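PDB 2HJP: phosphonopyruvate hydrolase from Variovorax sp., which hydrolyses phosphonopyruvate to pyruvate and phosphate, cleaving its carbon-phosphorus bond with the help of a divalent metal ion. Local coordinates for residues 26-31 with 72-77; 247-252 with 260-265. One frame throughout, in Å; residues are numbered along the deposited sequence. Where two conformers were deposited one is given.

Contact 1: 26-31 with 72-77; sequences LVAKLA and STVSIP. With XYS (alpha-D-xylopyranose), chain B.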
ATOM      1  N   LEU A  26      -7.459 -11.284 -12.240  1.00 17.95           N
ATOM      2  CA  LEU A  26      -8.028 -12.526 -12.740  1.00 16.87           C
ATOM      3  C   LEU A  26      -9.169 -12.210 -13.748  1.00 16.24           C
ATOM      4  O   LEU A  26      -9.234 -12.777 -14.831  1.00 15.23           O
ATOM      5  CB  LEU A  26      -8.521 -13.450 -11.572  1.00 16.21           C
ATOM      6  CG  LEU A  26      -9.236 -14.778 -11.932  1.00 15.36           C
ATOM      7  CD1 LEU A  26      -8.320 -15.658 -12.713  1.00 15.37           C
ATOM      8  CD2 LEU A  26      -9.722 -15.540 -10.699  1.00 14.88           C
ATOM      9  N   VAL A  27     -10.081 -11.350 -13.346  1.00 15.72           N
ATOM     10  CA  VAL A  27     -11.177 -10.978 -14.230  1.00 17.44           C
ATOM     11  C   VAL A  27     -10.596 -10.325 -15.506  1.00 15.74           C
ATOM     12  O   VAL A  27     -11.096 -10.559 -16.616  1.00 15.40           O
ATOM     13  CB  VAL A  27     -12.106  -9.956 -13.512  1.00 16.35           C
ATOM     14  CG1 VAL A  27     -13.006  -9.270 -14.538  1.00 17.38           C
ATOM     15  CG2 VAL A  27     -12.915 -10.717 -12.358  1.00 16.47           C
ATOM     16  N   ALA A  28      -9.548  -9.507 -15.361  1.00 14.35           N
ATOM     17  CA  ALA A  28      -8.940  -8.873 -16.574  1.00 14.59           C
ATOM     18  C   ALA A  28      -8.400  -9.966 -17.480  1.00 15.87           C
ATOM     19  O   ALA A  28      -8.505  -9.900 -18.730  1.00 15.90           O
ATOM     20  CB  ALA A  28      -7.822  -7.881 -16.163  1.00 11.50           C
ATOM     21  N   LYS A  29      -7.747 -10.972 -16.873  1.00 17.41           N
ATOM     22  CA  LYS A  29      -7.245 -12.090 -17.675  1.00 15.43           C
ATOM     23  C   LYS A  29      -8.403 -12.801 -18.398  1.00 16.47           C
ATOM     24  O   LYS A  29      -8.269 -13.181 -19.588  1.00 14.81           O
ATOM     25  CB  LYS A  29      -6.459 -13.065 -16.790  1.00 16.49           C
ATOM     26  CG  LYS A  29      -5.812 -14.271 -17.528  1.00 18.61           C
ATOM     27  CD  LYS A  29      -4.832 -14.982 -16.546  1.00 21.92           C
ATOM     28  CE  LYS A  29      -3.933 -15.998 -17.235  1.00 27.15           C
ATOM     29  NZ  LYS A  29      -2.995 -16.633 -16.247  1.00 27.48           N
ATOM     30  N   LEU A  30      -9.555 -12.965 -17.738  1.00 14.88           N
ATOM     31  CA  LEU A  30     -10.634 -13.635 -18.440  1.00 15.70           C
ATOM     32  C   LEU A  30     -11.137 -12.786 -19.601  1.00 15.09           C
ATOM     33  O   LEU A  30     -11.496 -13.342 -20.643  1.00 16.70           O
ATOM     34  CB  LEU A  30     -11.767 -13.995 -17.488  1.00 12.37           C
ATOM     35  CG  LEU A  30     -11.352 -15.058 -16.448  1.00 16.40           C
ATOM     36  CD1 LEU A  30     -12.360 -15.094 -15.298  1.00 17.34           C
ATOM     37  CD2 LEU A  30     -11.230 -16.447 -17.123  1.00 14.66           C
ATOM     38  N   ALA A  31     -11.201 -11.465 -19.412  1.00 14.81           N
ATOM     39  CA  ALA A  31     -11.654 -10.567 -20.504  1.00 15.97           C
ATOM     40  C   ALA A  31     -10.701 -10.708 -21.676  1.00 17.44           C
ATOM     41  O   ALA A  31     -11.167 -10.797 -22.850  1.00 17.19           O
ATOM     42  CB  ALA A  31     -11.671  -9.068 -20.043  1.00 14.07           C
ATOM     43  N   SER A  72       0.166  -5.741 -15.326  1.00 17.42           N
ATOM     44  CA  SER A  72       1.261  -6.706 -15.279  1.00 19.81           C
ATOM     45  C   SER A  72       0.770  -8.118 -15.560  1.00 20.80           C
ATOM     46  O   SER A  72       1.547  -9.066 -15.689  1.00 22.86           O
ATOM     47  CB  SER A  72       1.960  -6.657 -13.898  1.00 20.61           C
ATOM     48  OG  SER A  72       1.066  -7.085 -12.877  1.00 25.03           O
ATOM     49  N   THR A  73      -0.541  -8.266 -15.652  1.00 19.65           N
ATOM     50  CA  THR A  73      -1.128  -9.572 -15.911  1.00 18.85           C
ATOM     51  C   THR A  73      -1.601  -9.712 -17.378  1.00 19.25           C
ATOM     52  O   THR A  73      -1.508 -10.776 -17.919  1.00 19.71           O
ATOM     53  CB  THR A  73      -2.338  -9.780 -14.967  1.00 17.71           C
ATOM     54  OG1 THR A  73      -1.863  -9.764 -13.622  1.00 18.91           O
ATOM     55  CG2 THR A  73      -3.096 -11.127 -15.196  1.00 16.82           C
ATOM     56  N   VAL A  74      -2.147  -8.660 -18.004  1.00 17.06           N
ATOM     57  CA  VAL A  74      -2.681  -8.852 -19.343  1.00 17.56           C
ATOM     58  C   VAL A  74      -1.700  -8.297 -20.404  1.00 17.49           C
ATOM     59  O   VAL A  74      -0.807  -7.519 -20.080  1.00 17.42           O
ATOM     60  CB  VAL A  74      -4.134  -8.167 -19.489  1.00 15.05           C
ATOM     61  CG1 VAL A  74      -5.113  -8.734 -18.413  1.00 12.97           C
ATOM     62  CG2 VAL A  74      -4.034  -6.670 -19.261  1.00 12.97           C
ATOM     63  N   SER A  75      -1.899  -8.688 -21.654  1.00 18.15           N
ATOM     64  CA  SER A  75      -1.049  -8.244 -22.742  1.00 19.24           C
ATOM     65  C   SER A  75      -1.815  -7.210 -23.582  1.00 19.79           C
ATOM     66  O   SER A  75      -1.250  -6.597 -24.493  1.00 19.43           O
ATOM     67  CB  SER A  75      -0.648  -9.459 -23.639  1.00 22.00           C
ATOM     68  OG  SER A  75      -1.749  -9.814 -24.502  1.00 23.84           O
ATOM     69  N   ILE A  76      -3.092  -6.951 -23.252  1.00 17.26           N
ATOM     70  CA  ILE A  76      -3.871  -6.012 -24.049  1.00 17.98           C
ATOM     71  C   ILE A  76      -3.924  -4.650 -23.304  1.00 16.36           C
ATOM     72  O   ILE A  76      -3.667  -4.620 -22.106  1.00 16.28           O
ATOM     73  CB  ILE A  76      -5.308  -6.568 -24.326  1.00 20.82           C
ATOM     74  CG1 ILE A  76      -6.030  -6.871 -23.006  1.00 22.80           C
ATOM     75  CG2 ILE A  76      -5.191  -7.810 -25.247  1.00 17.49           C
ATOM     76  CD1 ILE A  76      -5.555  -8.017 -22.196  1.00 35.24           C
ATOM     77  N   PRO A  77      -4.234  -3.530 -23.998  1.00 17.82           N
ATOM     78  CA  PRO A  77      -4.294  -2.198 -23.360  1.00 17.74           C
ATOM     79  C   PRO A  77      -5.283  -2.063 -22.197  1.00 16.33           C
ATOM     80  O   PRO A  77      -6.401  -2.605 -22.230  1.00 18.01           O
ATOM     81  CB  PRO A  77      -4.729  -1.263 -24.502  1.00 16.99           C
ATOM     82  CG  PRO A  77      -4.235  -1.976 -25.731  1.00 18.52           C
ATOM     83  CD  PRO A  77      -4.547  -3.429 -25.443  1.00 16.62           C
TER
HETATM   84  C1  XYS B 293      -1.302 -13.977 -22.851  1.00 58.72           C
HETATM   85  C2  XYS B 293       0.092 -14.431 -22.330  1.00 58.54           C
HETATM   86  C3  XYS B 293       1.093 -13.252 -22.543  1.00 58.01           C
HETATM   87  C4  XYS B 293       1.123 -12.748 -24.029  1.00 57.29           C
HETATM   88  C5  XYS B 293      -0.242 -12.692 -24.746  1.00 57.39           C
HETATM   89  O1  XYS B 293      -1.909 -12.868 -22.144  1.00 58.76           O
HETATM   90  O2  XYS B 293       0.000 -14.717 -20.933  1.00 60.27           O
HETATM   91  O3  XYS B 293       2.424 -13.626 -22.089  1.00 56.90           O
HETATM   92  O4  XYS B 293       1.925 -11.576 -24.286  1.00 55.84           O
HETATM   93  O5  XYS B 293      -1.255 -13.692 -24.260  1.00 58.76           O

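Contact 2: 247-252 with 260-265; sequences REVFAR and REVDAA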
ATOM      1  N   ARG A 247     -23.595 -14.855  -4.930  1.00 17.96           N
ATOM      2  CA  ARG A 247     -24.785 -14.822  -4.130  1.00 19.13           C
ATOM      3  C   ARG A 247     -25.584 -16.145  -4.274  1.00 20.04           C
ATOM      4  O   ARG A 247     -26.153 -16.666  -3.286  1.00 19.03           O
ATOM      5  CB  ARG A 247     -25.614 -13.651  -4.651  1.00 24.00           C
ATOM      6  CG  ARG A 247     -26.525 -13.113  -3.722  1.00 28.05           C
ATOM      7  CD  ARG A 247     -27.095 -11.818  -4.339  1.00 31.79           C
ATOM      8  NE  ARG A 247     -27.586 -11.997  -5.712  1.00 34.18           N
ATOM      9  CZ  ARG A 247     -28.222 -11.020  -6.382  1.00 34.57           C
ATOM     10  NH1 ARG A 247     -28.417  -9.825  -5.789  1.00 33.12           N
ATOM     11  NH2 ARG A 247     -28.674 -11.233  -7.612  1.00 34.58           N
ATOM     12  N   GLU A 248     -25.667 -16.668  -5.504  1.00 18.38           N
ATOM     13  CA  GLU A 248     -26.431 -17.892  -5.732  1.00 20.44           C
ATOM     14  C   GLU A 248     -25.717 -19.117  -5.137  1.00 19.82           C
ATOM     15  O   GLU A 248     -26.368 -19.982  -4.519  1.00 19.47           O
ATOM     16  CB  GLU A 248     -26.673 -18.121  -7.259  1.00 20.74           C
ATOM     17  CG  GLU A 248     -27.625 -19.289  -7.584  1.00 24.41           C
ATOM     18  N   VAL A 249     -24.397 -19.214  -5.322  1.00 19.25           N
ATOM     19  CA  VAL A 249     -23.680 -20.349  -4.789  1.00 18.63           C
ATOM     20  C   VAL A 249     -23.760 -20.302  -3.235  1.00 19.07           C
ATOM     21  O   VAL A 249     -23.968 -21.321  -2.621  1.00 17.27           O
ATOM     22  CB  VAL A 249     -22.208 -20.363  -5.271  1.00 20.15           C
ATOM     23  CG1 VAL A 249     -21.484 -19.233  -4.670  1.00 26.44           C
ATOM     24  CG2 VAL A 249     -21.457 -21.604  -4.823  1.00 22.99           C
ATOM     25  N   PHE A 250     -23.645 -19.110  -2.630  1.00 15.16           N
ATOM     26  CA  PHE A 250     -23.692 -19.001  -1.178  1.00 17.98           C
ATOM     27  C   PHE A 250     -25.059 -19.438  -0.671  1.00 18.29           C
ATOM     28  O   PHE A 250     -25.162 -20.158   0.349  1.00 17.96           O
ATOM     29  CB  PHE A 250     -23.427 -17.566  -0.697  1.00 15.92           C
ATOM     30  CG  PHE A 250     -21.960 -17.097  -0.817  1.00 15.46           C
ATOM     31  CD1 PHE A 250     -20.956 -17.951  -1.260  1.00 14.75           C
ATOM     32  CD2 PHE A 250     -21.601 -15.780  -0.419  1.00 14.87           C
ATOM     33  CE1 PHE A 250     -19.579 -17.539  -1.331  1.00 14.93           C
ATOM     34  CE2 PHE A 250     -20.191 -15.331  -0.482  1.00 15.16           C
ATOM     35  CZ  PHE A 250     -19.199 -16.217  -0.943  1.00 14.35           C
ATOM     36  N   ALA A 251     -26.104 -19.030  -1.386  1.00 20.07           N
ATOM     37  CA  ALA A 251     -27.480 -19.360  -0.953  1.00 19.15           C
ATOM     38  C   ALA A 251     -27.677 -20.871  -1.100  1.00 18.54           C
ATOM     39  O   ALA A 251     -28.293 -21.492  -0.241  1.00 20.31           O
ATOM     40  CB  ALA A 251     -28.495 -18.599  -1.797  1.00 18.38           C
ATOM     41  N   ARG A 252     -27.173 -21.484  -2.172  1.00 21.00           N
ATOM     42  CA  ARG A 252     -27.302 -22.924  -2.318  1.00 20.34           C
ATOM     43  C   ARG A 252     -26.550 -23.690  -1.232  1.00 21.11           C
ATOM     44  O   ARG A 252     -27.082 -24.681  -0.674  1.00 21.08           O
ATOM     45  CB  ARG A 252     -26.798 -23.420  -3.681  1.00 23.64           C
ATOM     46  CG  ARG A 252     -27.691 -22.962  -4.833  1.00 29.11           C
ATOM     47  CD  ARG A 252     -27.198 -23.328  -6.244  1.00 32.67           C
ATOM     48  NE  ARG A 252     -27.107 -24.786  -6.452  1.00 38.26           N
ATOM     49  CZ  ARG A 252     -26.363 -25.381  -7.404  1.00 40.70           C
ATOM     50  NH1 ARG A 252     -25.602 -24.650  -8.256  1.00 40.24           N
ATOM     51  NH2 ARG A 252     -26.406 -26.708  -7.528  1.00 38.82           N
ATOM     52  N   ARG A 260     -21.759 -30.500  -1.368  1.00 28.53           N
ATOM     53  CA  ARG A 260     -21.891 -31.774  -2.104  1.00 29.24           C
ATOM     54  C   ARG A 260     -22.563 -31.654  -3.473  1.00 29.88           C
ATOM     55  O   ARG A 260     -22.177 -32.379  -4.372  1.00 32.13           O
ATOM     56  CB  ARG A 260     -22.635 -32.839  -1.254  1.00 30.36           C
ATOM     57  CG  ARG A 260     -22.948 -34.175  -1.971  1.00 31.20           C
ATOM     58  CD  ARG A 260     -23.778 -35.144  -1.053  1.00 33.45           C
ATOM     59  N   GLU A 261     -23.535 -30.748  -3.606  1.00 30.00           N
ATOM     60  CA  GLU A 261     -24.341 -30.486  -4.818  1.00 30.79           C
ATOM     61  C   GLU A 261     -23.734 -29.425  -5.709  1.00 29.53           C
ATOM     62  O   GLU A 261     -23.691 -29.551  -6.915  1.00 29.85           O
ATOM     63  CB  GLU A 261     -25.695 -29.890  -4.467  1.00 33.01           C
ATOM     64  CG  GLU A 261     -26.855 -30.786  -4.414  1.00 38.07           C
ATOM     65  CD  GLU A 261     -26.544 -31.952  -3.526  1.00 41.17           C
ATOM     66  OE1 GLU A 261     -25.971 -32.948  -4.047  1.00 40.78           O
ATOM     67  OE2 GLU A 261     -26.855 -31.844  -2.312  1.00 45.07           O
ATOM     68  N   VAL A 262     -23.275 -28.358  -5.086  1.00 26.11           N
ATOM     69  CA  VAL A 262     -22.754 -27.266  -5.832  1.00 24.45           C
ATOM     70  C   VAL A 262     -21.385 -27.520  -6.410  1.00 23.67           C
ATOM     71  O   VAL A 262     -21.004 -26.913  -7.390  1.00 25.15           O
ATOM     72  CB  VAL A 262     -22.799 -26.014  -4.913  1.00 25.24           C
ATOM     73  CG1 VAL A 262     -21.482 -25.821  -4.281  0.50 23.85           C
ATOM     74  CG2 VAL A 262     -23.319 -24.844  -5.644  0.50 26.18           C
ATOM     75  N   ASP A 263     -20.629 -28.435  -5.837  1.00 23.01           N
ATOM     76  CA  ASP A 263     -19.295 -28.646  -6.322  1.00 24.25           C
ATOM     77  C   ASP A 263     -19.203 -28.981  -7.799  1.00 25.41           C
ATOM     78  O   ASP A 263     -18.407 -28.360  -8.493  1.00 25.93           O
ATOM     79  CB  ASP A 263     -18.584 -29.741  -5.516  1.00 23.57           C
ATOM     80  CG  ASP A 263     -17.170 -29.952  -5.982  1.00 26.70           C
ATOM     81  OD1 ASP A 263     -16.945 -30.898  -6.755  1.00 25.28           O
ATOM     82  OD2 ASP A 263     -16.267 -29.148  -5.600  1.00 26.11           O
ATOM     83  N   ALA A 264     -20.036 -29.918  -8.280  1.00 23.88           N
ATOM     84  CA  ALA A 264     -19.953 -30.374  -9.694  1.00 27.26           C
ATOM     85  C   ALA A 264     -20.034 -29.296 -10.759  1.00 27.13           C
ATOM     86  O   ALA A 264     -19.288 -29.307 -11.734  1.00 31.78           O
ATOM     87  CB  ALA A 264     -21.025 -31.432  -9.962  1.00 25.49           C
ATOM     88  N   ALA A 265     -20.913 -28.344 -10.540  1.00 27.61           N
ATOM     89  CA  ALA A 265     -21.172 -27.251 -11.450  1.00 26.79           C
ATOM     90  C   ALA A 265     -19.997 -26.231 -11.496  1.00 25.94           C
ATOM     91  O   ALA A 265     -19.650 -25.663 -12.561  1.00 26.84           O
ATOM     92  CB  ALA A 265     -22.496 -26.528 -10.998  1.00 27.16           C
TER

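Contact 1: 26-31 with 72-77
T73 faces K29 with its methyl and sends its hydroxyl the other way, where T73 OG1 and the neighbouring S72 OG are both hydrogen-bonded to A69 O. The T73 methyl is anti to the backbone N, with OG1 at chi1 -62° beside that N. T73 CG2 then lies 4.2 Å from K29 CB, at the root of the lysine. The rest of K29 is extended, and NZ reaches L275 O for a hydrogen bond. V74 makes the closer contact. Its CG1 is 3.6 Å from A28 CB. The same V74 methyl is also 3.6 Å from A28 O and 3.8 Å from K29 N, so it rests on both backbone and side chain of the helix. The contact is thus van der Waals packing of two methyls on one side of the helix, with the backbone as well as A28 CB under V74. Beyond it, S75 borders the xylose: S75 OG is 3.3 Å from XYS C5, and S75 CB is 3.4 Å from XYS O4. E32 OE2 links the two, since it is hydrogen-bonded both to S75 OG and to the sugar. A28, A31, V74 and I76 all touch I39 of strand 38-41, and P77 pairs with I39 through the backbone. Helix 25-34 and the loop leading into strand 78-81 thus pack together over strand 38-41, an arrangement typical of a TIM barrel's outer layer.

Contact 2: 247-252 with 260-265
V249, on a regular turn of helix 237-256, lies opposite V262 in a segment with helical backbone angles but no regular helical bonds, their CA atoms 7.1 Å apart. The two valine side chains cross at about a right angle. V249 CG2, anti to its own backbone N, meets V262 CG2 at 3.8 Å. That V262 methyl also sits over one face of the R252 guanidinium, 3.4 Å above the plane and offset toward the rim. Its closest atom there is R252 NH1, at 3.5 Å, with CZ at 3.6 Å. R252 gets there by leaving the helix with CG anti to the carbonyl carbon and bending at chi3 (62°), which brings the guanidinium back beside V262. R252 NH2 stays 4.0 Å from E261 O, an oblique and loose approach. V262 was modelled in two conformers, so the details of its methyl contacts hold for one of them. An alanine in place of R252 would remove the guanidinium, and the V262 methyl would probably lose its flat cover on that side. V262 also packs on I253, the next residue after R252, and E261 on D256, about a turn further on. The second subunit adjoins too: its A241 packs on V249, and its R240 forms a salt bridge with D263. The 260-265 segment thus turns back along the C-terminal part of helix 237-256 before helix 269-275 begins.

Overall arrangement
The two contacts lie in series along the chain, their centres 27 Å apart and their nearest atoms about 13 Å apart. The second subunit joins them. F250 of that subunit, a residue from the helix of contact 2, packs on V27 and A31 of the 26-31 helix, while F250 of this chain packs on M20 of the partner. This exchange is consistent with the swapped eighth helix known in the PEP mutase/isocitrate lyase superfamily. Contact 1 is the nearer to the active site: the A28 side chain is about 8 Å from G41, a substrate-binding residue, and about 14 Å from bound phosphonopyruvate. Contact 2 lies away from the annotated sites, with its centre 31 Å from that of the chain.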